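PDB 6USS: sulfatase from Bacteroides fragilis CAG:558, which probably hydrolyses aryl sulfate esters as a calcium-dependent sulfatase of the gut microbiome. Local coordinates for residues 40-44 and 259-263; 85-89 and 347-351; 325-329 and 430-434. The protein carries 1 engineered substitution. All coordinates share one frame; numbering follows the deposited sequence.

Contact 1: 40-44 and 259-263; sequences MVDDM and HYAIH. With CA (calcium ion), chain C.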
ATOM      1  N   MET A  40      -2.264  -8.058 -18.732  1.00 16.43           N
ATOM      2  CA  MET A  40      -3.680  -8.407 -18.843  1.00 17.14           C
ATOM      3  C   MET A  40      -4.385  -7.363 -19.696  1.00 19.87           C
ATOM      4  O   MET A  40      -4.420  -6.177 -19.335  1.00 17.89           O
ATOM      5  CB  MET A  40      -4.344  -8.495 -17.464  1.00 13.24           C
ATOM      6  CG  MET A  40      -5.814  -8.876 -17.507  1.00 15.67           C
ATOM      7  SD  MET A  40      -6.151 -10.618 -17.891  1.00 20.66           S
ATOM      8  CE  MET A  40      -5.284 -11.412 -16.542  1.00 18.26           C
ATOM      9  N   VAL A  41      -4.963  -7.806 -20.809  1.00 15.98           N
ATOM     10  CA  VAL A  41      -5.759  -6.944 -21.674  1.00 17.26           C
ATOM     11  C   VAL A  41      -7.226  -7.135 -21.332  1.00 19.00           C
ATOM     12  O   VAL A  41      -7.656  -8.220 -20.931  1.00 23.04           O
ATOM     13  CB  VAL A  41      -5.484  -7.249 -23.157  1.00 17.55           C
ATOM     14  CG1 VAL A  41      -6.142  -6.220 -24.030  1.00 14.35           C
ATOM     15  CG2 VAL A  41      -3.984  -7.301 -23.399  1.00 13.21           C
ATOM     16  N   ASP A  42      -8.005  -6.071 -21.480  1.00 20.67           N
ATOM     17  CA  ASP A  42      -9.429  -6.090 -21.162  1.00 21.37           C
ATOM     18  C   ASP A  42     -10.274  -6.365 -22.406  1.00 19.23           C
ATOM     19  O   ASP A  42     -10.086  -5.724 -23.445  1.00 17.61           O
ATOM     20  CB  ASP A  42      -9.851  -4.760 -20.543  1.00 19.24           C
ATOM     21  CG  ASP A  42     -11.177  -4.854 -19.864  1.00 23.43           C
ATOM     22  OD1 ASP A  42     -11.498  -5.974 -19.409  1.00 25.38           O
ATOM     23  OD2 ASP A  42     -11.897  -3.832 -19.779  1.00 24.48           O
ATOM     24  N   ASP A  43     -11.220  -7.301 -22.292  1.00 19.28           N
ATOM     25  CA  ASP A  43     -12.199  -7.564 -23.352  1.00 19.72           C
ATOM     26  C   ASP A  43     -11.543  -7.906 -24.689  1.00 17.22           C
ATOM     27  O   ASP A  43     -12.104  -7.624 -25.751  1.00 17.85           O
ATOM     28  CB  ASP A  43     -13.155  -6.376 -23.550  1.00 22.79           C
ATOM     29  CG  ASP A  43     -14.035  -6.110 -22.337  1.00 21.91           C
ATOM     30  OD1 ASP A  43     -14.050  -6.975 -21.435  1.00 20.41           O
ATOM     31  OD2 ASP A  43     -14.704  -5.041 -22.294  1.00 15.21           O
ATOM     32  N   MET A  44     -10.355  -8.507 -24.663  1.00 17.28           N
ATOM     33  CA  MET A  44      -9.665  -8.899 -25.885  1.00 18.04           C
ATOM     34  C   MET A  44     -10.071 -10.322 -26.284  1.00 23.41           C
ATOM     35  O   MET A  44     -10.006 -11.245 -25.466  1.00 25.67           O
ATOM     36  CB  MET A  44      -8.150  -8.788 -25.687  1.00 17.07           C
ATOM     37  CG  MET A  44      -7.307  -9.261 -26.869  1.00 18.36           C
ATOM     38  SD  MET A  44      -5.526  -9.270 -26.564  1.00 18.40           S
ATOM     39  CE  MET A  44      -4.905  -9.910 -28.125  1.00 15.84           C
ATOM     40  N   HIS A 259      -4.295  -3.441 -18.691  1.00 18.54           N
ATOM     41  CA  HIS A 259      -4.723  -2.351 -19.562  1.00 18.83           C
ATOM     42  C   HIS A 259      -6.214  -2.066 -19.429  1.00 21.15           C
ATOM     43  O   HIS A 259      -7.022  -2.959 -19.142  1.00 21.99           O
ATOM     44  CB  HIS A 259      -4.402  -2.670 -21.025  1.00 14.18           C
ATOM     45  CG  HIS A 259      -3.021  -2.282 -21.412  1.00 15.00           C
ATOM     46  ND1 HIS A 259      -2.672  -0.979 -21.690  1.00 17.40           N
ATOM     47  CD2 HIS A 259      -1.884  -3.009 -21.521  1.00 16.11           C
ATOM     48  CE1 HIS A 259      -1.381  -0.919 -21.962  1.00 15.57           C
ATOM     49  NE2 HIS A 259      -0.880  -2.139 -21.871  1.00 19.28           N
ATOM     50  N   TYR A 260      -6.574  -0.797 -19.634  1.00 16.08           N
ATOM     51  CA  TYR A 260      -7.982  -0.487 -19.842  1.00 22.40           C
ATOM     52  C   TYR A 260      -8.416  -0.835 -21.262  1.00 21.80           C
ATOM     53  O   TYR A 260      -9.581  -1.190 -21.479  1.00 22.53           O
ATOM     54  CB  TYR A 260      -8.261   0.986 -19.533  1.00 22.14           C
ATOM     55  CG  TYR A 260      -8.322   1.263 -18.059  1.00 15.74           C
ATOM     56  CD1 TYR A 260      -9.462   0.971 -17.335  1.00 15.41           C
ATOM     57  CD2 TYR A 260      -7.237   1.801 -17.389  1.00 16.79           C
ATOM     58  CE1 TYR A 260      -9.523   1.200 -15.984  1.00 18.40           C
ATOM     59  CE2 TYR A 260      -7.278   2.034 -16.026  1.00 17.84           C
ATOM     60  CZ  TYR A 260      -8.434   1.735 -15.321  1.00 19.91           C
ATOM     61  OH  TYR A 260      -8.524   1.975 -13.960  1.00 16.69           O
ATOM     62  N   ALA A 261      -7.502  -0.728 -22.231  1.00 19.24           N
ATOM     63  CA  ALA A 261      -7.735  -1.268 -23.565  1.00 17.52           C
ATOM     64  C   ALA A 261      -8.007  -2.766 -23.473  1.00 17.90           C
ATOM     65  O   ALA A 261      -7.375  -3.473 -22.684  1.00 18.62           O
ATOM     66  CB  ALA A 261      -6.517  -0.997 -24.449  1.00 15.41           C
ATOM     67  N   ILE A 262      -8.930  -3.272 -24.292  1.00 17.05           N
ATOM     68  CA  ILE A 262      -9.542  -2.561 -25.408  1.00 20.55           C
ATOM     69  C   ILE A 262     -11.036  -2.327 -25.168  1.00 19.58           C
ATOM     70  O   ILE A 262     -11.868  -2.532 -26.056  1.00 17.10           O
ATOM     71  CB  ILE A 262      -9.310  -3.347 -26.701  1.00 19.50           C
ATOM     72  CG1 ILE A 262      -9.793  -4.799 -26.523  1.00 16.49           C
ATOM     73  CG2 ILE A 262      -7.833  -3.288 -27.083  1.00 14.15           C
ATOM     74  CD1 ILE A 262      -9.562  -5.703 -27.739  1.00 14.27           C
ATOM     75  N   HIS A 263     -11.348  -1.906 -23.943  1.00 20.76           N
ATOM     76  CA  HIS A 263     -12.708  -1.683 -23.475  1.00 17.74           C
ATOM     77  C   HIS A 263     -13.370  -0.553 -24.262  1.00 15.94           C
ATOM     78  O   HIS A 263     -12.703   0.310 -24.834  1.00 19.23           O
ATOM     79  CB  HIS A 263     -12.681  -1.344 -21.979  1.00 18.51           C
ATOM     80  CG  HIS A 263     -13.982  -1.565 -21.276  1.00 20.39           C
ATOM     81  ND1 HIS A 263     -14.962  -0.596 -21.202  1.00 24.13           N
ATOM     82  CD2 HIS A 263     -14.471  -2.644 -20.618  1.00 19.92           C
ATOM     83  CE1 HIS A 263     -16.000  -1.071 -20.533  1.00 20.13           C
ATOM     84  NE2 HIS A 263     -15.725  -2.311 -20.166  1.00 19.59           N
TER
HETATM   85 CA    CA C 601     -13.327  -7.360 -19.305  1.00 22.43          CA
HETATM   86  O   HOH W   1      -6.814  -5.469 -18.025  1.00 15.53           O
HETATM   87  O   HOH W   2     -11.190  -0.901 -19.136  1.00 22.65           O
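Backbone first: D42 reads the peptide between A261 and I262 with both its donor and its acceptor. That peptide is cis, which puts its C=O and N-H on the same side; D42 N donates to A261 O at 2.9 Å, and I262 N returns a bond to D42 O at 2.8 Å. One step back, H259 N reaches M40 O at 2.8 Å. A water donates to both M40 O and H259 O, a second link beside that bond.

The place is the carboxyl end of the central sheet in the alkaline-phosphatase-like fold of sulfatases. Strand 35-41 runs parallel to 253-258, and the two segments stay paired as they leave the sheet and turn into active-site loops.

The polar side chains follow. D42 OD1 and D43 OD1 each bind the calcium at 2.3 Å, alongside the engineered C88, D322 and N323. With CG anti to the backbone N (chi1 -164°), the D42 carboxylate lies beside the H263 ring, the planes only 7° apart, and OD2 sits at the ring edge, 3.0 Å from CD2. D43 OD2 comes to the same carbon obliquely. The second oxygens have stronger partners elsewhere: K165 forms a salt bridge with D42 OD2, and K348 one with D43 OD2.

The apolar pair is I262 CD1 with M44 CB, 4.0 Å apart; V41 CG1 rests against a carbonyl oxygen instead, 3.3 Å from A261 O. Helix 283-308 covers V41, M44 and I262.

Contact 2: 85-89 and 347-351; sequences SSICS and GKGSA. Engineered in segment 85-89: C88 (natural residue Ser). With CA (calcium ion), chain C.
S86 O accepts the backbone N-H of G349 at 3.0 Å, with the donor tilted 33° out of the carbonyl plane. K348 CG lies against the same oxygen. It is the one hydrogen bond between the two segments, and the S86 side chain fills in next to it: its CB meets S350 O at 3.2 Å, with OG over the G349 backbone.

The partner loop is a type II beta turn from G347 to S350, closed by S350 N on G347 O. G349 takes its third position with a positive phi of 91°, where a side chain would be jammed against the preceding carbonyl oxygen, and it is the N-H of this glycine that meets S86 O. S350 OG turns elsewhere, to P436 O. From the turn K348 runs out fully extended (chi1 177°, the later torsions also trans) and passes across I87 at about a right angle, with I87 CD1 3.7 Å from K348 CE. W431 and F427 also pack on I87, which gives the lysine's stem an apolar neighbour.

I87 is the N-cap of helix 88-97, so the next residue, the engineered C88, opens the helix. Position 88 also opens the C/S-X-P-X-R core of the sulfatase signature. C88 SG is modelled 2.1 Å from the calcium, a distance short for a calcium-sulfur bond and therefore doubtful in detail. K348 NZ stands 3.7 Å from SG and 4.0 Å from the metal, held there by a salt bridge to D43.

The natural serine at position 88 is predicted to mature to 3-oxoalanine, the formylglycine of sulfatases. The lysine nitrogen and the metal, both near this side chain, are consistent with a pocket for the sulfate group.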
ATOM      1  N   SER A  85     -13.679 -16.200 -17.212  1.00 15.87           N
ATOM      2  CA  SER A  85     -15.127 -16.028 -17.270  1.00 19.86           C
ATOM      3  C   SER A  85     -15.482 -15.023 -18.362  1.00 16.67           C
ATOM      4  O   SER A  85     -14.612 -14.406 -18.978  1.00 14.77           O
ATOM      5  CB  SER A  85     -15.713 -15.605 -15.914  1.00 15.84           C
ATOM      6  OG  SER A  85     -15.495 -16.599 -14.918  1.00 15.19           O
ATOM      7  N   SER A  86     -16.779 -14.872 -18.622  1.00 18.28           N
ATOM      8  CA  SER A  86     -17.203 -14.069 -19.763  1.00 17.74           C
ATOM      9  C   SER A  86     -17.328 -12.589 -19.437  1.00 16.37           C
ATOM     10  O   SER A  86     -17.655 -11.805 -20.332  1.00 18.11           O
ATOM     11  CB  SER A  86     -18.523 -14.597 -20.332  1.00 14.58           C
ATOM     12  OG  SER A  86     -19.575 -14.503 -19.403  1.00 20.18           O
ATOM     13  N   ILE A  87     -17.038 -12.188 -18.197  1.00 14.23           N
ATOM     14  CA  ILE A  87     -17.240 -10.825 -17.714  1.00 16.89           C
ATOM     15  C   ILE A  87     -16.076 -10.462 -16.799  1.00 17.88           C
ATOM     16  O   ILE A  87     -15.552 -11.315 -16.076  1.00 14.40           O
ATOM     17  CB  ILE A  87     -18.603 -10.708 -16.983  1.00 17.66           C
ATOM     18  CG1 ILE A  87     -19.739 -10.729 -17.999  1.00 19.54           C
ATOM     19  CG2 ILE A  87     -18.685  -9.470 -16.108  1.00 18.04           C
ATOM     20  CD1 ILE A  87     -19.703  -9.579 -18.972  1.00 22.85           C
ATOM     21  N   CYS A  88     -15.689  -9.173 -16.822  1.00 20.39           N
ATOM     22  CA  CYS A  88     -14.470  -8.711 -16.143  1.00 19.08           C
ATOM     23  C   CYS A  88     -14.416  -9.129 -14.672  1.00 19.63           C
ATOM     24  O   CYS A  88     -13.383  -9.600 -14.186  1.00 24.33           O
ATOM     25  CB  CYS A  88     -14.352  -7.189 -16.218  1.00 18.59           C
ATOM     26  SG  CYS A  88     -14.592  -6.448 -17.852  1.00 44.74           S
ATOM     27  N   SER A  89     -15.511  -8.944 -13.936  1.00 19.99           N
ATOM     28  CA  SER A  89     -15.422  -9.060 -12.482  1.00 24.99           C
ATOM     29  C   SER A  89     -15.176 -10.496 -12.025  1.00 22.74           C
ATOM     30  O   SER A  89     -14.256 -10.706 -11.216  1.00 19.64           O
ATOM     31  CB  SER A  89     -16.666  -8.443 -11.835  1.00 24.62           C
ATOM     32  OG  SER A  89     -16.585  -7.031 -11.831  1.00 24.80           O
ATOM     33  N   GLY A 347     -19.411 -13.873 -27.951  1.00 19.00           N
ATOM     34  CA  GLY A 347     -18.334 -13.146 -27.318  1.00 19.86           C
ATOM     35  C   GLY A 347     -18.649 -12.749 -25.897  1.00 18.81           C
ATOM     36  O   GLY A 347     -19.339 -13.486 -25.185  1.00 21.76           O
ATOM     37  N   LYS A 348     -18.176 -11.568 -25.497  1.00 20.34           N
ATOM     38  CA  LYS A 348     -18.291 -11.120 -24.112  1.00 22.28           C
ATOM     39  C   LYS A 348     -19.708 -11.314 -23.589  1.00 19.75           C
ATOM     40  O   LYS A 348     -20.677 -10.969 -24.264  1.00 21.45           O
ATOM     41  CB  LYS A 348     -17.882  -9.651 -23.990  1.00 17.23           C
ATOM     42  CG  LYS A 348     -18.049  -9.121 -22.569  1.00 15.60           C
ATOM     43  CD  LYS A 348     -17.453  -7.767 -22.411  1.00 15.80           C
ATOM     44  CE  LYS A 348     -17.459  -7.373 -20.938  1.00 17.62           C
ATOM     45  NZ  LYS A 348     -16.808  -6.072 -20.731  1.00 11.45           N
ATOM     46  N   GLY A 349     -19.816 -11.898 -22.387  1.00 18.24           N
ATOM     47  CA  GLY A 349     -21.091 -12.193 -21.775  1.00 20.04           C
ATOM     48  C   GLY A 349     -21.650 -13.567 -22.089  1.00 22.92           C
ATOM     49  O   GLY A 349     -22.589 -14.004 -21.414  1.00 21.26           O
ATOM     50  N   SER A 350     -21.102 -14.257 -23.092  1.00 23.62           N
ATOM     51  CA  SER A 350     -21.578 -15.566 -23.517  1.00 19.26           C
ATOM     52  C   SER A 350     -20.829 -16.680 -22.808  1.00 24.19           C
ATOM     53  O   SER A 350     -19.631 -16.575 -22.530  1.00 25.74           O
ATOM     54  CB  SER A 350     -21.418 -15.761 -25.023  1.00 19.94           C
ATOM     55  OG  SER A 350     -22.110 -16.926 -25.431  1.00 19.21           O
ATOM     56  N   ALA A 351     -21.541 -17.765 -22.542  1.00 17.75           N
ATOM     57  CA  ALA A 351     -20.870 -18.973 -22.094  1.00 19.40           C
ATOM     58  C   ALA A 351     -20.250 -19.744 -23.252  1.00 22.08           C
ATOM     59  O   ALA A 351     -19.492 -20.692 -23.008  1.00 19.51           O
ATOM     60  CB  ALA A 351     -21.849 -19.856 -21.319  1.00 20.64           C
TER
HETATM   61 CA    CA C 601     -13.327  -7.360 -19.305  1.00 22.43          CA

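Contact 3: 325-329 and 430-434; sequences GLSSE and HWGND
Two loops meet here at the periphery of the metal site of the sulfatase fold, one from each of its sheets. L326 and S328 belong to the long loop that follows strand 315-321 of the central mixed sheet; W431 and N433 belong to the connection between strands 422-427 and 441-446 of the four-stranded antiparallel sheet in the C-terminal part. The join therefore ties the large calcium-carrying part of the molecule to the smaller sheet. W431 comes within about 9 Å of the calcium, measured from its side chain, which places it outside the metal's ligand shell.

The indole is met at its edge, in the plane of the ring. S328 OG comes to CZ3 at 3.3 Å, and L326 CD1 to CH2 at 3.9 Å, so the far end of the six-membered ring is touched by a hydroxyl and a methyl. The tryptophan reaches them because its CG is anti to the backbone N (chi1 -163°), which brings the ring up to segment 325-329; I87 packs on the same side chain. R119 holds this loop at two points, by a salt bridge to D434 and a hydrogen bond to W431 O.

N433 makes the second half of the contact. S328 CB packs against both N433 CB, at 3.7 Å, and N433 OD1, at 3.3 Å; the serine thus meets both residues, OG the indole and CB the asparagine. E329 crosses N433 at about a right angle, its carboxylate turned 51° from the amide plane. As modelled, two acceptors face each other there without bonding: E329 OE2 and N433 OD1, 3.1 Å apart.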
ATOM      1  N   GLY A 325     -14.034 -10.771 -26.763  1.00 17.50           N
ATOM      2  CA  GLY A 325     -14.315  -9.468 -27.333  1.00 18.08           C
ATOM      3  C   GLY A 325     -15.803  -9.171 -27.344  1.00 18.66           C
ATOM      4  O   GLY A 325     -16.644 -10.070 -27.367  1.00 21.29           O
ATOM      5  N   LEU A 326     -16.130  -7.883 -27.306  1.00 16.89           N
ATOM      6  CA  LEU A 326     -17.527  -7.459 -27.347  1.00 20.63           C
ATOM      7  C   LEU A 326     -18.109  -7.701 -28.737  1.00 16.75           C
ATOM      8  O   LEU A 326     -17.678  -7.088 -29.717  1.00 18.38           O
ATOM      9  CB  LEU A 326     -17.640  -5.986 -26.964  1.00 17.34           C
ATOM     10  CG  LEU A 326     -19.021  -5.348 -26.997  1.00 18.84           C
ATOM     11  CD1 LEU A 326     -19.878  -5.937 -25.918  1.00 17.27           C
ATOM     12  CD2 LEU A 326     -18.898  -3.855 -26.805  1.00 18.00           C
ATOM     13  N   SER A 327     -19.082  -8.607 -28.824  1.00 18.88           N
ATOM     14  CA  SER A 327     -19.729  -8.925 -30.093  1.00 23.41           C
ATOM     15  C   SER A 327     -21.240  -8.726 -30.043  1.00 22.67           C
ATOM     16  O   SER A 327     -21.942  -9.193 -30.949  1.00 21.34           O
ATOM     17  CB  SER A 327     -19.403 -10.359 -30.518  1.00 17.35           C
ATOM     18  OG  SER A 327     -19.576 -11.242 -29.432  1.00 17.35           O
ATOM     19  N   SER A 328     -21.746  -8.020 -29.028  1.00 25.11           N
ATOM     20  CA  SER A 328     -23.170  -7.785 -28.808  1.00 25.49           C
ATOM     21  C   SER A 328     -23.676  -6.494 -29.428  1.00 23.60           C
ATOM     22  O   SER A 328     -24.895  -6.303 -29.498  1.00 20.93           O
ATOM     23  CB  SER A 328     -23.486  -7.654 -27.316  1.00 23.56           C
ATOM     24  OG  SER A 328     -22.749  -8.546 -26.527  1.00 27.93           O
ATOM     25  N   GLU A 329     -22.787  -5.581 -29.812  1.00 18.14           N
ATOM     26  CA  GLU A 329     -23.178  -4.190 -30.006  1.00 22.13           C
ATOM     27  C   GLU A 329     -22.799  -3.676 -31.389  1.00 25.22           C
ATOM     28  O   GLU A 329     -21.608  -3.414 -31.647  1.00 25.38           O
ATOM     29  CB  GLU A 329     -22.555  -3.328 -28.910  1.00 17.38           C
ATOM     30  CG  GLU A 329     -23.141  -3.638 -27.545  1.00 22.02           C
ATOM     31  CD  GLU A 329     -22.776  -2.619 -26.480  1.00 28.33           C
ATOM     32  OE1 GLU A 329     -21.864  -1.798 -26.739  1.00 25.23           O
ATOM     33  OE2 GLU A 329     -23.399  -2.645 -25.384  1.00 22.77           O
ATOM     34  N   HIS A 430     -27.921 -11.210 -14.857  1.00 18.82           N
ATOM     35  CA  HIS A 430     -28.509 -10.665 -16.081  1.00 22.08           C
ATOM     36  C   HIS A 430     -27.591  -9.565 -16.612  1.00 22.66           C
ATOM     37  O   HIS A 430     -27.605  -8.435 -16.108  1.00 19.64           O
ATOM     38  CB  HIS A 430     -29.924 -10.147 -15.833  1.00 18.18           C
ATOM     39  CG  HIS A 430     -30.787 -10.116 -17.060  1.00 21.20           C
ATOM     40  ND1 HIS A 430     -32.054  -9.569 -17.070  1.00 22.41           N
ATOM     41  CD2 HIS A 430     -30.567 -10.569 -18.317  1.00 23.61           C
ATOM     42  CE1 HIS A 430     -32.574  -9.682 -18.277  1.00 19.86           C
ATOM     43  NE2 HIS A 430     -31.696 -10.288 -19.053  1.00 24.23           N
ATOM     44  N   TRP A 431     -26.792  -9.907 -17.630  1.00 21.93           N
ATOM     45  CA  TRP A 431     -25.953  -8.934 -18.308  1.00 19.62           C
ATOM     46  C   TRP A 431     -26.807  -8.008 -19.172  1.00 20.75           C
ATOM     47  O   TRP A 431     -28.007  -8.215 -19.368  1.00 23.90           O
ATOM     48  CB  TRP A 431     -24.899  -9.632 -19.156  1.00 19.12           C
ATOM     49  CG  TRP A 431     -23.787  -8.742 -19.548  1.00 21.64           C
ATOM     50  CD1 TRP A 431     -23.062  -7.929 -18.726  1.00 25.34           C
ATOM     51  CD2 TRP A 431     -23.247  -8.567 -20.869  1.00 26.27           C
ATOM     52  NE1 TRP A 431     -22.105  -7.251 -19.453  1.00 24.16           N
ATOM     53  CE2 TRP A 431     -22.195  -7.625 -20.766  1.00 18.76           C
ATOM     54  CE3 TRP A 431     -23.554  -9.111 -22.125  1.00 21.23           C
ATOM     55  CZ2 TRP A 431     -21.453  -7.213 -21.868  1.00 18.52           C
ATOM     56  CZ3 TRP A 431     -22.820  -8.702 -23.218  1.00 20.55           C
ATOM     57  CH2 TRP A 431     -21.774  -7.765 -23.085  1.00 24.38           C
ATOM     58  N   GLY A 432     -26.168  -6.971 -19.703  1.00 17.69           N
ATOM     59  CA  GLY A 432     -26.931  -5.891 -20.297  1.00 23.26           C
ATOM     60  C   GLY A 432     -27.470  -6.171 -21.681  1.00 24.56           C
ATOM     61  O   GLY A 432     -28.362  -5.448 -22.132  1.00 27.46           O
ATOM     62  N   ASN A 433     -26.949  -7.196 -22.365  1.00 21.31           N
ATOM     63  CA  ASN A 433     -27.300  -7.493 -23.748  1.00 21.06           C
ATOM     64  C   ASN A 433     -27.777  -8.936 -23.896  1.00 23.37           C
ATOM     65  O   ASN A 433     -27.458  -9.808 -23.085  1.00 26.74           O
ATOM     66  CB  ASN A 433     -26.102  -7.264 -24.683  1.00 24.39           C
ATOM     67  CG  ASN A 433     -25.613  -5.830 -24.671  1.00 23.82           C
ATOM     68  OD1 ASN A 433     -24.459  -5.553 -25.013  1.00 21.87           O
ATOM     69  ND2 ASN A 433     -26.485  -4.909 -24.277  1.00 22.40           N
ATOM     70  N   ASP A 434     -28.532  -9.188 -24.956  1.00 25.73           N
ATOM     71  CA  ASP A 434     -28.858 -10.543 -25.377  1.00 25.59           C
ATOM     72  C   ASP A 434     -27.962 -10.987 -26.537  1.00 25.37           C
ATOM     73  O   ASP A 434     -27.433 -10.171 -27.302  1.00 19.62           O
ATOM     74  CB  ASP A 434     -30.325 -10.644 -25.797  1.00 22.65           C
ATOM     75  CG  ASP A 434     -31.268 -10.221 -24.716  1.00 25.17           C
ATOM     76  OD1 ASP A 434     -31.208 -10.770 -23.585  1.00 29.19           O
ATOM     77  OD2 ASP A 434     -32.084  -9.330 -25.014  1.00 27.82           O
TER

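From the N terminus, strand 35-41 delivers 40-44, and contact 1 closes when the chain returns at 259-263 after the parallel strand 253-258. Before that closure 85-89 has already passed, so contact 2, completed at 347-351, crosses contact 1. Contact 3 opens at 325-329, inside the span of contact 2, and closes at 430-434 beyond it; these two also cross, while contacts 1 and 3 follow in series. Contacts 1 and 2 share the calcium. Contacts 2 and 3 lie centre to centre about 9 Å apart and touch. Together they run from the central sheet through the metal site to the C-terminal antiparallel sheet.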